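Local coordinates for fiber protein (PDB 5FJL) that forms the trimeric fibre of an adenovirus capsid, whose head domain, represented by this chain, probably attaches the virion to a host receptor, at residues K56-T60 and S61-T65. Sequence-based numbering, arbitrary orientation. Where two conformers were deposited one is given.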
ATOM      1  N   LYS A  56     -11.008  -5.158 -15.547  1.00 22.18           N
ATOM      2  CA  LYS A  56     -11.830  -4.587 -14.468  1.00 22.92           C
ATOM      3  C   LYS A  56     -12.815  -5.650 -14.020  1.00 26.51           C
ATOM      4  O   LYS A  56     -13.441  -6.322 -14.860  1.00 29.13           O
ATOM      5  CB  LYS A  56     -12.599  -3.388 -14.974  1.00 26.59           C
ATOM      6  CG  LYS A  56     -11.736  -2.270 -15.480  1.00 30.79           C
ATOM      7  CD  LYS A  56     -12.539  -1.117 -16.031  1.00 36.69           C
ATOM      8  CE  LYS A  56     -13.100  -0.209 -14.960  1.00 42.73           C
ATOM      9  NZ  LYS A  56     -13.484   1.104 -15.539  1.00 47.89           N
ATOM     10  N   THR A  57     -12.911  -5.848 -12.716  1.00 23.27           N
ATOM     11  CA  THR A  57     -13.910  -6.700 -12.081  1.00 24.38           C
ATOM     12  C   THR A  57     -14.844  -5.801 -11.289  1.00 25.71           C
ATOM     13  O   THR A  57     -14.408  -5.093 -10.385  1.00 24.07           O
ATOM     14  CB  THR A  57     -13.224  -7.723 -11.150  1.00 25.72           C
ATOM     15  OG1 THR A  57     -12.334  -8.540 -11.914  1.00 27.81           O
ATOM     16  CG2 THR A  57     -14.240  -8.613 -10.447  1.00 27.87           C
ATOM     17  N   ARG A  58     -16.142  -5.823 -11.619  1.00 28.16           N
ATOM     18  CA  ARG A  58     -17.129  -4.987 -10.960  1.00 31.49           C
ATOM     19  C   ARG A  58     -17.951  -5.802  -9.991  1.00 36.63           C
ATOM     20  O   ARG A  58     -18.589  -6.766 -10.415  1.00 38.62           O
ATOM     21  CB  ARG A  58     -18.107  -4.406 -11.969  1.00 38.04           C
ATOM     22  CG  ARG A  58     -17.476  -3.741 -13.159  1.00 45.12           C
ATOM     23  CD  ARG A  58     -18.475  -2.844 -13.893  1.00 51.99           C
ATOM     24  NE  ARG A  58     -17.824  -1.761 -14.643  1.00 56.32           N
ATOM     25  CZ  ARG A  58     -16.947  -1.910 -15.643  1.00 58.20           C
ATOM     26  NH1 ARG A  58     -16.553  -3.113 -16.049  1.00 57.96           N
ATOM     27  NH2 ARG A  58     -16.438  -0.823 -16.239  1.00 58.72           N
ATOM     28  N   VAL A  59     -17.967  -5.396  -8.723  1.00 38.37           N
ATOM     29  CA  VAL A  59     -18.915  -5.938  -7.738  1.00 45.23           C
ATOM     30  C   VAL A  59     -19.691  -4.802  -7.071  1.00 44.02           C
ATOM     31  O   VAL A  59     -19.162  -4.082  -6.212  1.00 43.04           O
ATOM     32  CB  VAL A  59     -18.222  -6.845  -6.712  1.00 49.32           C
ATOM     33  CG1 VAL A  59     -17.994  -8.215  -7.322  1.00 53.29           C
ATOM     34  CG2 VAL A  59     -16.904  -6.260  -6.238  1.00 48.48           C
ATOM     35  N   THR A  60     -20.952  -4.649  -7.488  1.00 43.87           N
ATOM     36  CA  THR A  60     -21.784  -3.483  -7.169  1.00 44.06           C
ATOM     37  C   THR A  60     -21.086  -2.190  -7.634  1.00 45.68           C
ATOM     38  O   THR A  60     -20.591  -2.148  -8.765  1.00 47.37           O
ATOM     39  CB  THR A  60     -22.189  -3.442  -5.671  1.00 48.93           C
ATOM     40  OG1 THR A  60     -21.142  -2.832  -4.910  1.00 46.12           O
ATOM     41  CG2 THR A  60     -22.469  -4.847  -5.121  1.00 48.76           C
ATOM     42  N   SER A  61     -21.014  -1.164  -6.773  1.00 41.07           N
ATOM     43  CA  SER A  61     -20.362   0.109  -7.105  1.00 40.00           C
ATOM     44  C   SER A  61     -18.843   0.135  -6.900  1.00 35.17           C
ATOM     45  O   SER A  61     -18.233   1.204  -7.056  1.00 40.45           O
ATOM     46  CB  SER A  61     -20.974   1.259  -6.286  1.00 41.33           C
ATOM     47  OG  SER A  61     -20.721   1.088  -4.896  1.00 43.43           O
ATOM     48  N   ILE A  62     -18.234  -0.990  -6.521  0.50 32.08           N
ATOM     49  CA  ILE A  62     -16.766  -1.038  -6.511  0.50 29.00           C
ATOM     50  C   ILE A  62     -16.179  -1.877  -7.629  0.50 27.30           C
ATOM     51  O   ILE A  62     -16.586  -3.036  -7.852  0.50 24.72           O
ATOM     52  CB  ILE A  62     -16.142  -1.491  -5.192  0.50 30.63           C
ATOM     53  CG1 ILE A  62     -14.643  -1.285  -5.313  0.50 31.25           C
ATOM     54  CG2 ILE A  62     -16.350  -2.966  -4.910  0.50 31.11           C
ATOM     55  CD1 ILE A  62     -13.921  -1.387  -4.021  0.50 32.05           C
ATOM     56  N   THR A  63     -15.179  -1.282  -8.287  1.00 24.52           N
ATOM     57  CA  THR A  63     -14.462  -1.941  -9.348  0.50 23.17           C
ATOM     58  C   THR A  63     -13.014  -2.181  -8.885  1.00 22.04           C
ATOM     59  O   THR A  63     -12.424  -1.307  -8.259  1.00 21.97           O
ATOM     60  CB  THR A  63     -14.440  -1.075 -10.614  0.50 23.50           C
ATOM     61  OG1 THR A  63     -15.787  -0.792 -11.037  0.50 26.70           O
ATOM     62  CG2 THR A  63     -13.713  -1.777 -11.743  0.50 22.84           C
ATOM     63  N   ILE A  64     -12.481  -3.320  -9.233  1.00 20.04           N
ATOM     64  CA  ILE A  64     -11.087  -3.686  -8.962  1.00 20.04           C
ATOM     65  C   ILE A  64     -10.438  -3.931 -10.299  1.00 20.69           C
ATOM     66  O   ILE A  64     -10.900  -4.761 -11.087  1.00 20.74           O
ATOM     67  CB  ILE A  64     -10.976  -4.900  -8.033  1.00 21.70           C
ATOM     68  CG1 ILE A  64     -11.783  -4.557  -6.770  1.00 26.40           C
ATOM     69  CG2 ILE A  64      -9.496  -5.241  -7.779  1.00 23.07           C
ATOM     70  CD1 ILE A  64     -11.587  -5.394  -5.544  1.00 31.50           C
ATOM     71  N   THR A  65      -9.356  -3.218 -10.579  1.00 18.05           N
ATOM     72  CA  THR A  65      -8.649  -3.309 -11.852  1.00 18.03           C
ATOM     73  C   THR A  65      -7.256  -3.842 -11.653  1.00 18.47           C
ATOM     74  O   THR A  65      -6.511  -3.352 -10.772  1.00 18.36           O
ATOM     75  CB  THR A  65      -8.609  -1.943 -12.575  1.00 19.42           C
ATOM     76  OG1 THR A  65      -9.954  -1.460 -12.736  1.00 21.75           O
ATOM     77  CG2 THR A  65      -7.903  -2.026 -13.926  1.00 20.25           C
TER
HETATM   78  O   HOH W   1     -16.238   0.508 -13.720  1.00 49.75           O
HETATM   79  O   HOH W   2      -9.947  -7.543 -12.410  1.00 31.23           O
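Thr57 and Ile64, and beyond them Val59 and Ile62, are the hydrogen-bonded pairs of a beta hairpin with a two-residue loop, whose strands 56-59 and 62-65 run antiparallel at 159° and join through a type II' turn with Thr60 and Ser61 at its corners. In the pair farther from the turn, Thr57 N reaches Ile64 O at 2.8 Å with 171° at the hydrogen, and the return bond from Ile64 N to Thr57 O is almost as straight. Next to the turn the geometry is less regular: Val59 N meets Ile62 O nearly head-on, whereas Ile62 N approaches Val59 O from above the carbonyl plane at 3.2 Å. That oxygen has a second donor, since Thr60 OG1 bonds back to it at 2.7 Å, so two bonds grip the carbonyl that opens the turn.

Lys56, Arg58, Thr63 and Thr65 share one face. The lysine chain bends at its third torsion (79°) and leans diagonally over the neighbouring strand, bringing its CE within 3.6 Å of the methyl CG2 in one of two modelled conformers of Thr63, while its CG lies 3.4 Å from Thr65 OG1. In that conformer Thr63 OG1 holds a water at 3.0 Å that also receives a weak bond from Lys56 NZ. On the other face, Val59 and Ile62 stand side by side with their CG2 methyls 3.6 Å apart in one of two conformers of Ile62, and a second water joins Thr57 OG1 to Ile64 O, to which it donates.

The hairpin is flanked in the sheet on both edges: strand 38-45 pairs with its first strand through Lys56 and Arg58, and strand 160-171 with its second through Thr63 and Thr65. Its Thr57-Val59-Ile62-Ile64 face helps build the trimer interface, with Ile64 packing on Ile62 of the second subunit, while at the turn Ser61 OG hydrogen-bonds Tyr39 OH of the third subunit.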